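PDB 5CUY: acidocalcisomal pyrophosphatase from Trypanosoma brucei brucei, which probably hydrolyses inorganic pyrophosphate to orthophosphate with the help of magnesium ions, as a soluble pyrophosphatase of the PPase family. Local coordinates for residues T35-G40 with S60-A65; E49-A54 with K78-R83; Y181-F186 with N247-D252; R235-I240 with R259-G264. The protein carries 1 engineered substitution. All coordinates share one frame; numbering follows the deposited sequence.

Contact 1: T35-G40 with S60-A65; sequences TNISTG and SELDLA
The amide of Asn-36 and the carboxylate of Glu-61 lie stacked, their planes 18° apart, with Asn-36 CG 3.4 Å from Glu-61 OE2. Glu-61 reaches this position with its chain extended beyond CG, crossing the side chain of Ile-37 at about a right angle. OE2 takes the backbone N of Ile-37 on its anti lone pair, at 2.6 Å. A bridging water ties Asn-36 to Glu-61 a second time, donating to Asn-36 OD1 and accepting from Glu-61 N. Leu-62 N gives a nearly straight bond of 3.1 Å to Thr-35 O. The start of helix 61-67 thus spends two backbone N-H groups on the loop and its water, while Ser-60, the N-cap, accepts from Asp-63 N and bonds His-33 O. Apolar contact is thinner: Ile-37 CD1 rests 4.1 Å from Ala-65 CB, where Phe-260 of the second subunit also packs. The arrangement joins an irregular segment to the first turn of a helix in the N-terminal helical region, far from the magnesium site. Because Arg-83 forms a salt bridge with OE2, the carboxylate is probably an anion, its charge shared between the guanidinium and the N-H groups of Ile-37, on OE2, and Ile-51, on OE1.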
loop_
_atom_site.group_PDB
_atom_site.type_symbol
_atom_site.label_atom_id
_atom_site.label_comp_id
_atom_site.label_asym_id
_atom_site.label_seq_id
_atom_site.Cartn_x
_atom_site.Cartn_y
_atom_site.Cartn_z
ATOM N N THR D 35 26.794 -20.763 21.037
ATOM C CA THR D 35 27.035 -22.009 21.727
ATOM C C THR D 35 27.926 -23.001 20.981
ATOM O O THR D 35 28.454 -22.722 19.909
ATOM C CB THR D 35 25.683 -22.674 22.048
ATOM O OG1 THR D 35 24.647 -22.048 21.269
ATOM C CG2 THR D 35 25.376 -22.565 23.553
ATOM N N ASN D 36 28.094 -24.162 21.598
ATOM C CA ASN D 36 28.859 -25.264 21.047
ATOM C C ASN D 36 28.045 -25.855 19.918
ATOM O O ASN D 36 26.825 -25.657 19.827
ATOM C CB ASN D 36 28.992 -26.382 22.086
ATOM C CG ASN D 36 30.242 -26.282 22.913
ATOM O OD1 ASN D 36 30.936 -25.249 22.925
ATOM N ND2 ASN D 36 30.542 -27.363 23.627
ATOM N N ILE D 37 28.708 -26.605 19.055
ATOM C CA ILE D 37 27.958 -27.273 18.023
ATOM C C ILE D 37 27.388 -28.417 18.850
ATOM O O ILE D 37 28.112 -29.136 19.596
ATOM C CB ILE D 37 28.845 -27.771 16.879
ATOM C CG1 ILE D 37 29.190 -26.583 15.976
ATOM C CG2 ILE D 37 28.114 -28.839 16.120
ATOM C CD1 ILE D 37 30.402 -26.784 15.153
ATOM N N SER D 38 26.081 -28.561 18.767
ATOM C CA SER D 38 25.451 -29.559 19.549
ATOM C C SER D 38 25.193 -30.779 18.738
ATOM O O SER D 38 25.190 -30.747 17.528
ATOM C CB SER D 38 24.182 -29.006 20.154
ATOM O OG SER D 38 23.238 -30.046 20.285
ATOM N N THR D 39 24.993 -31.869 19.448
ATOM C CA THR D 39 24.757 -33.185 18.907
ATOM C C THR D 39 23.333 -33.477 18.375
ATOM O O THR D 39 23.150 -34.256 17.408
ATOM C CB THR D 39 25.128 -34.200 20.031
ATOM O OG1 THR D 39 26.204 -35.038 19.594
ATOM C CG2 THR D 39 23.951 -35.019 20.463
ATOM N N GLY D 40 22.324 -32.857 18.984
ATOM C CA GLY D 40 20.978 -33.180 18.577
ATOM C C GLY D 40 20.463 -34.471 19.251
ATOM O O GLY D 40 19.377 -34.957 18.933
ATOM N N SER D 60 32.270 -18.639 19.818
ATOM C CA SER D 60 31.681 -19.946 19.962
ATOM C C SER D 60 31.851 -20.864 18.736
ATOM O O SER D 60 32.059 -20.396 17.602
ATOM C CB SER D 60 30.200 -19.771 20.274
ATOM O OG SER D 60 29.519 -19.115 19.222
ATOM N N GLU D 61 31.730 -22.168 18.953
ATOM C CA GLU D 61 31.830 -23.123 17.867
ATOM C C GLU D 61 30.867 -22.814 16.689
ATOM O O GLU D 61 31.235 -22.760 15.516
ATOM C CB GLU D 61 31.551 -24.509 18.429
ATOM C CG GLU D 61 32.690 -25.100 19.215
ATOM C CD GLU D 61 32.367 -26.489 19.781
ATOM O OE1 GLU D 61 33.284 -27.118 20.350
ATOM O OE2 GLU D 61 31.204 -26.953 19.673
ATOM N N LEU D 62 29.605 -22.640 17.032
ATOM C CA LEU D 62 28.564 -22.326 16.087
ATOM C C LEU D 62 28.899 -21.005 15.350
ATOM O O LEU D 62 28.760 -20.938 14.128
ATOM C CB LEU D 62 27.263 -22.231 16.854
ATOM C CG LEU D 62 25.994 -22.787 16.227
ATOM C CD1 LEU D 62 26.296 -23.569 14.941
ATOM C CD2 LEU D 62 25.302 -23.624 17.320
ATOM N N ASP D 63 29.361 -19.974 16.065
ATOM C CA ASP D 63 29.714 -18.731 15.369
ATOM C C ASP D 63 30.910 -18.952 14.441
ATOM O O ASP D 63 31.006 -18.287 13.385
ATOM C CB ASP D 63 30.078 -17.582 16.327
ATOM C CG ASP D 63 28.869 -16.767 16.794
ATOM O OD1 ASP D 63 27.805 -16.791 16.160
ATOM O OD2 ASP D 63 28.992 -16.071 17.818
ATOM N N LEU D 64 31.836 -19.839 14.826
ATOM C CA LEU D 64 32.971 -20.099 13.949
ATOM C C LEU D 64 32.466 -20.882 12.739
ATOM O O LEU D 64 32.898 -20.661 11.596
ATOM C CB LEU D 64 34.063 -20.914 14.632
ATOM C CG LEU D 64 35.107 -20.112 15.402
ATOM C CD1 LEU D 64 36.000 -21.114 16.137
ATOM C CD2 LEU D 64 35.925 -19.179 14.487
ATOM N N ALA D 65 31.545 -21.798 12.991
ATOM C CA ALA D 65 31.006 -22.564 11.901
ATOM C C ALA D 65 30.227 -21.648 10.952
ATOM O O ALA D 65 30.277 -21.828 9.727
ATOM C CB ALA D 65 30.063 -23.675 12.431
HETATM O O HOH W 1 31.519 -23.028 21.579
#

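Contact 2: E49-A54 with K78-R83; sequences EPIQEA and KKIMSR
The guanidinium of Arg-83 is the flat group here, and Ile-80 CD1, from the preceding turn of the same helix, lies over one of its faces, 3.6 Å above the plane and displaced toward the rim. From the other segment, Ile-51 CG2 approaches the group obliquely and comes within 3.7 Å of Arg-83 NH1. The carbonyl O of Glu-49 is also set obliquely to the plane, at a longer 3.9 Å from the same NH1. Arg-83 is directed at the loop from its CB on, its chain bent at chi2 and chi3, and its side chain meets that of Ile-51 at about a right angle.

Ile-51 is the N-cap residue of helix 52-57, and its CG2 methyl does the touching. With CG1 between the backbone N and the carbonyl carbon (chi1 65°), CG2 is left beside the N, where it fits against Lys-79 CB at 3.9 Å and Ile-80 CD1 at 4.3 Å. Lys-79 offers little beyond CB, since the rest of its chain leads away. One methyl thus joins the start of helix 52-57 to helix 74-86 in the N-terminal helical region, away from the magnesium site.

Arg-83 NH2 is engaged outside the two segments, by a salt bridge to Glu-61 and a bond to Ile-37 O. Between the segments the chemistry is mainly van der Waals contact, without a hydrogen bond, and the cation's charge is probably balanced by Glu-61.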
loop_
_atom_site.group_PDB
_atom_site.type_symbol
_atom_site.label_atom_id
_atom_site.label_comp_id
_atom_site.label_asym_id
_atom_site.label_seq_id
_atom_site.Cartn_x
_atom_site.Cartn_y
_atom_site.Cartn_z
ATOM N N GLU D 49 33.428 -29.438 26.455
ATOM C CA GLU D 49 34.216 -28.236 26.501
ATOM C C GLU D 49 34.306 -27.906 25.043
ATOM O O GLU D 49 34.395 -28.811 24.221
ATOM C CB GLU D 49 35.614 -28.543 27.076
ATOM C CG GLU D 49 36.081 -27.547 28.161
ATOM C CD GLU D 49 34.934 -27.148 29.105
ATOM O OE1 GLU D 49 34.758 -25.916 29.333
ATOM O OE2 GLU D 49 34.212 -28.070 29.601
ATOM N N PRO D 50 34.278 -26.619 24.697
ATOM C CA PRO D 50 34.361 -26.217 23.298
ATOM C C PRO D 50 35.706 -26.605 22.742
ATOM O O PRO D 50 36.661 -26.746 23.488
ATOM C CB PRO D 50 34.193 -24.715 23.372
ATOM C CG PRO D 50 34.820 -24.394 24.693
ATOM C CD PRO D 50 34.290 -25.454 25.587
ATOM N N ILE D 51 35.784 -26.785 21.431
ATOM C CA ILE D 51 37.047 -27.126 20.822
ATOM C C ILE D 51 38.087 -25.999 21.022
ATOM O O ILE D 51 37.737 -24.832 21.295
ATOM C CB ILE D 51 36.872 -27.439 19.308
ATOM C CG1 ILE D 51 36.416 -26.199 18.534
ATOM C CG2 ILE D 51 35.895 -28.577 19.136
ATOM C CD1 ILE D 51 36.229 -26.491 17.046
ATOM N N GLN D 52 39.361 -26.349 20.876
ATOM C CA GLN D 52 40.434 -25.386 21.098
ATOM C C GLN D 52 40.335 -24.104 20.314
ATOM O O GLN D 52 40.598 -23.038 20.865
ATOM C CB GLN D 52 41.837 -26.013 20.875
ATOM C CG GLN D 52 42.981 -25.204 21.471
ATOM C CD GLN D 52 42.776 -24.891 22.970
ATOM O OE1 GLN D 52 42.494 -25.792 23.792
ATOM N NE2 GLN D 52 42.908 -23.610 23.328
ATOM N N GLU D 53 39.988 -24.191 19.037
ATOM C CA GLU D 53 39.841 -22.973 18.226
ATOM C C GLU D 53 38.833 -21.966 18.850
ATOM O O GLU D 53 39.123 -20.754 18.970
ATOM C CB GLU D 53 39.405 -23.330 16.798
ATOM C CG GLU D 53 40.444 -24.120 16.000
ATOM C CD GLU D 53 40.666 -25.549 16.493
ATOM O OE1 GLU D 53 39.865 -26.052 17.319
ATOM O OE2 GLU D 53 41.649 -26.182 16.034
ATOM N N ALA D 54 37.661 -22.457 19.261
ATOM C CA ALA D 54 36.677 -21.574 19.865
ATOM C C ALA D 54 37.335 -20.919 21.081
ATOM O O ALA D 54 37.319 -19.685 21.248
ATOM C CB ALA D 54 35.431 -22.375 20.281
ATOM N N LYS D 78 36.893 -34.003 13.450
ATOM C CA LYS D 78 37.048 -35.220 14.244
ATOM C C LYS D 78 36.503 -35.027 15.657
ATOM O O LYS D 78 35.861 -35.937 16.211
ATOM C CB LYS D 78 38.525 -35.652 14.335
ATOM C CG LYS D 78 38.747 -37.123 14.797
ATOM C CD LYS D 78 40.227 -37.398 15.056
ATOM C CE LYS D 78 40.490 -38.818 15.565
ATOM N NZ LYS D 78 41.769 -38.879 16.352
ATOM N N LYS D 79 36.770 -33.853 16.230
ATOM C CA LYS D 79 36.298 -33.547 17.553
ATOM C C LYS D 79 34.764 -33.626 17.592
ATOM O O LYS D 79 34.191 -34.340 18.433
ATOM C CB LYS D 79 36.768 -32.165 17.949
ATOM C CG LYS D 79 38.249 -32.070 18.174
ATOM C CD LYS D 79 38.613 -32.146 19.662
ATOM C CE LYS D 79 40.157 -32.131 19.949
ATOM N NZ LYS D 79 40.806 -33.481 19.855
ATOM N N ILE D 80 34.107 -32.924 16.662
ATOM C CA ILE D 80 32.658 -32.865 16.593
ATOM C C ILE D 80 32.091 -34.236 16.278
ATOM O O ILE D 80 31.021 -34.629 16.747
ATOM C CB ILE D 80 32.235 -31.885 15.480
ATOM C CG1 ILE D 80 32.848 -30.516 15.749
ATOM C CG2 ILE D 80 30.759 -31.817 15.367
ATOM C CD1 ILE D 80 32.349 -29.850 16.966
ATOM N N MET D 81 32.804 -34.964 15.434
ATOM C CA MET D 81 32.349 -36.284 15.052
ATOM C C MET D 81 32.400 -37.240 16.236
ATOM O O MET D 81 31.479 -38.015 16.442
ATOM C CB MET D 81 33.206 -36.844 13.921
ATOM C CG MET D 81 32.927 -36.249 12.552
ATOM S SD MET D 81 31.315 -36.619 11.913
ATOM C CE MET D 81 31.547 -38.257 11.206
ATOM N N SER D 82 33.463 -37.189 17.029
ATOM C CA SER D 82 33.505 -38.140 18.120
ATOM C C SER D 82 32.466 -37.785 19.180
ATOM O O SER D 82 31.997 -38.696 19.915
ATOM C CB SER D 82 34.908 -38.263 18.718
ATOM O OG SER D 82 35.029 -37.458 19.852
ATOM N N ARG D 83 32.090 -36.496 19.251
ATOM C CA ARG D 83 31.066 -36.082 20.210
ATOM C C ARG D 83 29.697 -36.641 19.825
ATOM O O ARG D 83 28.817 -36.813 20.654
ATOM C CB ARG D 83 30.959 -34.577 20.291
ATOM C CG ARG D 83 31.738 -34.007 21.412
ATOM C CD ARG D 83 32.361 -32.642 21.066
ATOM N NE ARG D 83 31.363 -31.626 20.736
ATOM C CZ ARG D 83 31.620 -30.339 20.588
ATOM N NH1 ARG D 83 32.846 -29.869 20.746
ATOM N NH2 ARG D 83 30.638 -29.535 20.251
#

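Contact 3: Y181-F186 with N247-D252; sequences YRVLYF and NPIKQD
Val-183 and Ile-249 form the tight part of the contact, an antiparallel hydrogen-bonded pair whose two backbone bonds, Val-183 N to Ile-249 O and Ile-249 N to Val-183 O, both measure 3.0 Å. Their CB atoms sit 3.9 Å apart on one face of the sheet. On the same side Tyr-185 brings its hydroxyl to Ile-249, OH lying 3.3 Å from CD1, which comes in at the edge of the ring; that hydroxyl is bonded to Gly-308 O. Pro-248 ends the pairing: its CB is 3.5 Å from Leu-184 CD2, the two side chains lying alongside.

The strands 182-189 and 249-254 are neighbours in an antiparallel sheet; strand 166-173 lines the other edge of 182-189, while 195-198 takes over from 249-254 farther along it.

The face carrying Arg-182 and Lys-250 is the more open to solvent, both being partly exposed, though they still pack closely side by side: Lys-250 CB is 3.5 Å above one face of the guanidinium, with Pro-248 CG at its edge. Arg-182 NH1 bonds to Tyr-181 O at 2.7 Å from above the carbonyl plane, and NH2 forms a salt bridge with Glu-244. Beyond them a water donates to Tyr-181 O and accepts only weakly from Gln-251 N.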
loop_
_atom_site.group_PDB
_atom_site.type_symbol
_atom_site.label_atom_id
_atom_site.label_comp_id
_atom_site.label_asym_id
_atom_site.label_seq_id
_atom_site.Cartn_x
_atom_site.Cartn_y
_atom_site.Cartn_z
ATOM N N TYR D 181 -32.762 -5.287 -19.826
ATOM C CA TYR D 181 -31.470 -5.504 -19.188
ATOM C C TYR D 181 -31.359 -6.696 -18.188
ATOM O O TYR D 181 -32.181 -6.909 -17.306
ATOM C CB TYR D 181 -31.021 -4.192 -18.534
ATOM C CG TYR D 181 -29.608 -4.237 -18.084
ATOM C CD1 TYR D 181 -28.559 -4.218 -18.995
ATOM C CD2 TYR D 181 -29.310 -4.394 -16.732
ATOM C CE1 TYR D 181 -27.244 -4.366 -18.566
ATOM C CE2 TYR D 181 -27.991 -4.544 -16.279
ATOM C CZ TYR D 181 -26.972 -4.538 -17.194
ATOM O OH TYR D 181 -25.707 -4.774 -16.717
ATOM N N ARG D 182 -30.324 -7.482 -18.358
ATOM C CA ARG D 182 -30.103 -8.600 -17.485
ATOM C C ARG D 182 -28.623 -8.912 -17.512
ATOM O O ARG D 182 -27.977 -8.790 -18.554
ATOM C CB ARG D 182 -30.853 -9.839 -17.964
ATOM C CG ARG D 182 -32.365 -9.803 -17.822
ATOM C CD ARG D 182 -32.798 -9.898 -16.366
ATOM N NE ARG D 182 -34.246 -9.937 -16.189
ATOM C CZ ARG D 182 -35.111 -9.003 -16.607
ATOM N NH1 ARG D 182 -34.686 -7.903 -17.258
ATOM N NH2 ARG D 182 -36.411 -9.167 -16.351
ATOM N N VAL D 183 -28.074 -9.301 -16.360
ATOM C CA VAL D 183 -26.683 -9.736 -16.285
ATOM C C VAL D 183 -26.810 -11.231 -15.989
ATOM O O VAL D 183 -27.383 -11.601 -14.974
ATOM C CB VAL D 183 -25.966 -9.062 -15.149
ATOM C CG1 VAL D 183 -24.563 -9.658 -14.996
ATOM C CG2 VAL D 183 -25.884 -7.579 -15.407
ATOM N N LEU D 184 -26.319 -12.083 -16.889
ATOM C CA LEU D 184 -26.386 -13.543 -16.715
ATOM C C LEU D 184 -25.048 -14.168 -16.286
ATOM O O LEU D 184 -23.997 -13.606 -16.528
ATOM C CB LEU D 184 -26.857 -14.220 -18.008
ATOM C CG LEU D 184 -28.065 -13.669 -18.794
ATOM C CD1 LEU D 184 -28.681 -14.786 -19.621
ATOM C CD2 LEU D 184 -29.098 -13.132 -17.882
ATOM N N TYR D 185 -25.094 -15.345 -15.667
ATOM C CA TYR D 185 -23.882 -16.030 -15.215
ATOM C C TYR D 185 -23.671 -17.424 -15.747
ATOM O O TYR D 185 -24.614 -18.195 -15.932
ATOM C CB TYR D 185 -23.856 -16.135 -13.694
ATOM C CG TYR D 185 -23.855 -14.815 -12.984
ATOM C CD1 TYR D 185 -25.009 -14.024 -12.937
ATOM C CD2 TYR D 185 -22.692 -14.321 -12.424
ATOM C CE1 TYR D 185 -24.985 -12.772 -12.349
ATOM C CE2 TYR D 185 -22.666 -13.087 -11.851
ATOM C CZ TYR D 185 -23.816 -12.323 -11.812
ATOM O OH TYR D 185 -23.790 -11.128 -11.163
ATOM N N PHE D 186 -22.418 -17.773 -15.962
ATOM C CA PHE D 186 -22.126 -19.106 -16.447
ATOM C C PHE D 186 -20.845 -19.580 -15.821
ATOM O O PHE D 186 -20.097 -18.787 -15.238
ATOM C CB PHE D 186 -21.953 -19.135 -17.979
ATOM C CG PHE D 186 -23.111 -18.568 -18.730
ATOM C CD1 PHE D 186 -23.199 -17.196 -18.960
ATOM C CD2 PHE D 186 -24.140 -19.397 -19.167
ATOM C CE1 PHE D 186 -24.304 -16.651 -19.606
ATOM C CE2 PHE D 186 -25.250 -18.867 -19.808
ATOM C CZ PHE D 186 -25.336 -17.488 -20.028
ATOM N N ASN D 247 -31.750 -16.820 -11.595
ATOM C CA ASN D 247 -31.617 -15.577 -10.848
ATOM C C ASN D 247 -30.547 -14.621 -11.329
ATOM O O ASN D 247 -29.569 -14.400 -10.644
ATOM C CB ASN D 247 -31.368 -15.836 -9.345
ATOM C CG ASN D 247 -32.100 -17.053 -8.833
ATOM O OD1 ASN D 247 -31.495 -18.117 -8.673
ATOM N ND2 ASN D 247 -33.407 -16.915 -8.590
ATOM N N PRO D 248 -30.718 -14.058 -12.532
ATOM C CA PRO D 248 -29.782 -13.101 -13.107
ATOM C C PRO D 248 -30.059 -11.742 -12.468
ATOM O O PRO D 248 -31.131 -11.512 -11.875
ATOM C CB PRO D 248 -30.212 -13.061 -14.545
ATOM C CG PRO D 248 -31.719 -13.186 -14.400
ATOM C CD PRO D 248 -31.797 -14.364 -13.494
ATOM N N ILE D 249 -29.124 -10.816 -12.602
ATOM C CA ILE D 249 -29.374 -9.500 -12.062
ATOM C C ILE D 249 -30.296 -8.758 -13.039
ATOM O O ILE D 249 -30.157 -8.926 -14.254
ATOM C CB ILE D 249 -28.073 -8.745 -11.862
ATOM C CG1 ILE D 249 -27.401 -9.301 -10.604
ATOM C CG2 ILE D 249 -28.344 -7.250 -11.717
ATOM C CD1 ILE D 249 -26.043 -8.877 -10.415
ATOM N N LYS D 250 -31.273 -8.013 -12.503
ATOM C CA LYS D 250 -32.189 -7.218 -13.321
ATOM C C LYS D 250 -32.270 -5.842 -12.706
ATOM O O LYS D 250 -32.025 -5.675 -11.520
ATOM C CB LYS D 250 -33.600 -7.831 -13.395
ATOM C CG LYS D 250 -34.158 -8.255 -12.090
ATOM C CD LYS D 250 -35.303 -7.414 -11.665
ATOM C CE LYS D 250 -36.631 -8.026 -12.099
ATOM N NZ LYS D 250 -37.798 -7.682 -11.178
ATOM N N GLN D 251 -32.560 -4.850 -13.524
ATOM C CA GLN D 251 -32.684 -3.506 -13.048
ATOM C C GLN D 251 -34.088 -3.334 -12.429
ATOM O O GLN D 251 -35.025 -4.088 -12.734
ATOM C CB GLN D 251 -32.488 -2.546 -14.204
ATOM C CG GLN D 251 -32.591 -1.114 -13.830
ATOM C CD GLN D 251 -31.815 -0.238 -14.790
ATOM O OE1 GLN D 251 -31.373 -0.696 -15.848
ATOM N NE2 GLN D 251 -31.638 1.031 -14.429
ATOM N N ASP D 252 -34.224 -2.344 -11.548
ATOM C CA ASP D 252 -35.488 -2.094 -10.902
ATOM C C ASP D 252 -36.350 -1.126 -11.714
ATOM O O ASP D 252 -36.195 0.083 -11.671
ATOM C CB ASP D 252 -35.255 -1.558 -9.492
ATOM C CG ASP D 252 -36.529 -1.498 -8.698
ATOM O OD1 ASP D 252 -37.597 -1.588 -9.338
ATOM O OD2 ASP D 252 -36.468 -1.357 -7.454
HETATM O O HOH W 2 -33.838 -4.871 -16.613
#

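Contact 4: R235-I240 with R259-G264; sequences RAKFEI and RFYKHG
Two backbone hydrogen bonds join the segments: Tyr-261 N to Arg-235 O at 3.0 Å, in the carbonyl plane, and Lys-237 N to Arg-259 O at 3.2 Å, tilted 32° from the plane of the Arg-259 carbonyl. They frame a single beta bridge between Ala-236 and Phe-260, a short join between the approach to strand 238-240 and the loop after strand 257-258 in the pyrophosphatase domain.

Around it, the guanidinium of Arg-235 lies with Gly-264 CA 3.1 Å above one face. A bend at chi3 (63°) helps bring it there, and its charge is met by a salt bridge to Asp-265, while NH2 reaches His-263 O of the fourth subunit. Phe-260 sits beside the bridge: its CE2 meets Ala-236 CB at 3.7 Å, and Arg-235 O lies at the edge of its ring.

Tyr-261, its side chain about 8 Å from those of the magnesium ligands Asp-296 and Asp-328, carries the packing on the other side. Lys-237 runs extended across it at about a right angle, and Arg-259 crosses the same lysine obliquely, the like-charged Lys-237 NZ and Arg-259 NH1 3.8 Å apart. The lysine's CE makes a CH-pi contact over the tyrosine ring, 4.0 Å from its centroid and 24° off the normal.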
loop_
_atom_site.group_PDB
_atom_site.type_symbol
_atom_site.label_atom_id
_atom_site.label_comp_id
_atom_site.label_asym_id
_atom_site.label_seq_id
_atom_site.Cartn_x
_atom_site.Cartn_y
_atom_site.Cartn_z
ATOM N N ARG D 235 -26.745 5.398 -8.130
ATOM C CA ARG D 235 -27.988 5.379 -7.396
ATOM C C ARG D 235 -29.113 4.654 -8.123
ATOM O O ARG D 235 -30.256 4.656 -7.684
ATOM C CB ARG D 235 -28.414 6.803 -7.054
ATOM C CG ARG D 235 -28.971 7.564 -8.238
ATOM C CD ARG D 235 -29.401 8.928 -7.823
ATOM N NE ARG D 235 -28.269 9.716 -7.349
ATOM C CZ ARG D 235 -28.385 10.771 -6.555
ATOM N NH1 ARG D 235 -29.606 11.142 -6.151
ATOM N NH2 ARG D 235 -27.292 11.446 -6.185
ATOM N N ALA D 236 -28.785 4.038 -9.248
ATOM C CA ALA D 236 -29.754 3.259 -10.024
ATOM C C ALA D 236 -29.897 1.878 -9.390
ATOM O O ALA D 236 -28.917 1.146 -9.197
ATOM C CB ALA D 236 -29.294 3.138 -11.472
ATOM N N LYS D 237 -31.130 1.518 -9.085
ATOM C CA LYS D 237 -31.406 0.264 -8.422
ATOM C C LYS D 237 -31.347 -0.990 -9.286
ATOM O O LYS D 237 -32.029 -1.071 -10.313
ATOM C CB LYS D 237 -32.778 0.332 -7.751
ATOM C CG LYS D 237 -32.959 1.374 -6.627
ATOM C CD LYS D 237 -34.285 1.071 -5.925
ATOM C CE LYS D 237 -34.533 1.822 -4.605
ATOM N NZ LYS D 237 -35.887 1.385 -4.034
ATOM N N PHE D 238 -30.532 -1.964 -8.868
ATOM C CA PHE D 238 -30.427 -3.268 -9.546
ATOM C C PHE D 238 -30.534 -4.321 -8.448
ATOM O O PHE D 238 -30.282 -4.013 -7.301
ATOM C CB PHE D 238 -29.081 -3.443 -10.233
ATOM C CG PHE D 238 -28.843 -2.502 -11.343
ATOM C CD1 PHE D 238 -28.323 -1.233 -11.096
ATOM C CD2 PHE D 238 -29.102 -2.878 -12.656
ATOM C CE1 PHE D 238 -28.064 -0.361 -12.160
ATOM C CE2 PHE D 238 -28.842 -2.011 -13.726
ATOM C CZ PHE D 238 -28.327 -0.763 -13.481
ATOM N N GLU D 239 -30.877 -5.557 -8.811
ATOM C CA GLU D 239 -31.022 -6.660 -7.841
ATOM C C GLU D 239 -30.974 -8.098 -8.430
ATOM O O GLU D 239 -31.216 -8.321 -9.613
ATOM C CB GLU D 239 -32.351 -6.521 -7.116
ATOM C CG GLU D 239 -33.487 -7.030 -7.993
ATOM C CD GLU D 239 -34.867 -6.671 -7.481
ATOM O OE1 GLU D 239 -35.705 -7.614 -7.383
ATOM O OE2 GLU D 239 -35.103 -5.459 -7.201
ATOM N N ILE D 240 -30.665 -9.067 -7.578
ATOM C CA ILE D 240 -30.652 -10.459 -7.997
ATOM C C ILE D 240 -32.120 -10.805 -8.173
ATOM O O ILE D 240 -32.925 -10.512 -7.308
ATOM C CB ILE D 240 -30.058 -11.400 -6.928
ATOM C CG1 ILE D 240 -28.540 -11.242 -6.850
ATOM C CG2 ILE D 240 -30.393 -12.801 -7.257
ATOM C CD1 ILE D 240 -27.920 -12.003 -5.690
ATOM N N ARG D 259 -36.031 2.812 -11.387
ATOM C CA ARG D 259 -36.060 3.340 -10.030
ATOM C C ARG D 259 -34.665 3.702 -9.510
ATOM O O ARG D 259 -33.654 3.181 -9.983
ATOM C CB ARG D 259 -36.660 2.313 -9.112
ATOM C CG ARG D 259 -38.081 1.952 -9.424
ATOM C CD ARG D 259 -38.822 1.935 -8.131
ATOM N NE ARG D 259 -39.628 0.742 -7.953
ATOM C CZ ARG D 259 -39.850 0.178 -6.768
ATOM N NH1 ARG D 259 -39.300 0.703 -5.664
ATOM N NH2 ARG D 259 -40.647 -0.890 -6.680
ATOM N N PHE D 260 -34.613 4.584 -8.519
ATOM C CA PHE D 260 -33.347 5.048 -7.968
ATOM C C PHE D 260 -33.497 5.379 -6.508
ATOM O O PHE D 260 -34.616 5.578 -6.038
ATOM C CB PHE D 260 -32.918 6.338 -8.654
ATOM C CG PHE D 260 -32.842 6.241 -10.130
ATOM C CD1 PHE D 260 -33.988 6.332 -10.905
ATOM C CD2 PHE D 260 -31.619 6.073 -10.752
ATOM C CE1 PHE D 260 -33.912 6.266 -12.279
ATOM C CE2 PHE D 260 -31.527 6.004 -12.120
ATOM C CZ PHE D 260 -32.668 6.104 -12.894
ATOM N N TYR D 261 -32.382 5.430 -5.782
ATOM C CA TYR D 261 -32.434 5.867 -4.392
ATOM C C TYR D 261 -32.581 7.421 -4.489
ATOM O O TYR D 261 -31.766 8.074 -5.133
ATOM C CB TYR D 261 -31.131 5.488 -3.695
ATOM C CG TYR D 261 -31.083 4.058 -3.314
ATOM C CD1 TYR D 261 -31.988 3.537 -2.404
ATOM C CD2 TYR D 261 -30.139 3.211 -3.846
ATOM C CE1 TYR D 261 -31.954 2.189 -2.026
ATOM C CE2 TYR D 261 -30.100 1.865 -3.475
ATOM C CZ TYR D 261 -31.018 1.372 -2.566
ATOM O OH TYR D 261 -31.012 0.051 -2.214
ATOM N N LYS D 262 -33.593 8.037 -3.888
ATOM C CA LYS D 262 -33.672 9.489 -4.069
ATOM C C LYS D 262 -32.782 10.320 -3.149
ATOM O O LYS D 262 -32.367 11.431 -3.487
ATOM C CB LYS D 262 -35.133 9.956 -4.011
ATOM C CG LYS D 262 -35.948 9.592 -5.264
ATOM C CD LYS D 262 -35.199 9.925 -6.565
ATOM C CE LYS D 262 -36.039 9.654 -7.845
ATOM N NZ LYS D 262 -37.045 10.731 -8.249
ATOM N N HIS D 263 -32.478 9.744 -1.997
ATOM C CA HIS D 263 -31.621 10.336 -0.988
ATOM C C HIS D 263 -30.251 10.758 -1.543
ATOM O O HIS D 263 -29.702 11.792 -1.149
ATOM C CB HIS D 263 -31.422 9.330 0.149
ATOM C CG HIS D 263 -30.476 9.796 1.219
ATOM N ND1 HIS D 263 -30.705 10.925 1.981
ATOM C CD2 HIS D 263 -29.316 9.264 1.679
ATOM C CE1 HIS D 263 -29.736 11.065 2.864
ATOM N NE2 HIS D 263 -28.881 10.070 2.706
ATOM N N GLY D 264 -29.696 9.956 -2.441
ATOM C CA GLY D 264 -28.400 10.277 -3.010
ATOM C C GLY D 264 -27.695 9.009 -3.439
ATOM O O GLY D 264 -28.272 7.940 -3.352
#

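Overall arrangement
Four contacts, two regions: contacts 1 and 2 lie in the N-terminal helical part, contacts 3 and 4 in the pyrophosphatase part, and the centres of contacts 1 and 3 are about 68 Å apart. Within each pair the elements are neighbours. Arg-83 joins contacts 1 and 2, both partly buried. Contacts 3 and 4, both buried, meet through backbone bonds between strands 238-240 and 249-254 of one sheet. Chemistry follows place: contact 1 mixes carboxylate and backbone bonds, contact 2 is largely apolar, and contacts 3 and 4 rest on backbone pairing. The second subunit is touched as well, by contact 2 through packing and by contacts 1 and 4 through hydrogen bonds too.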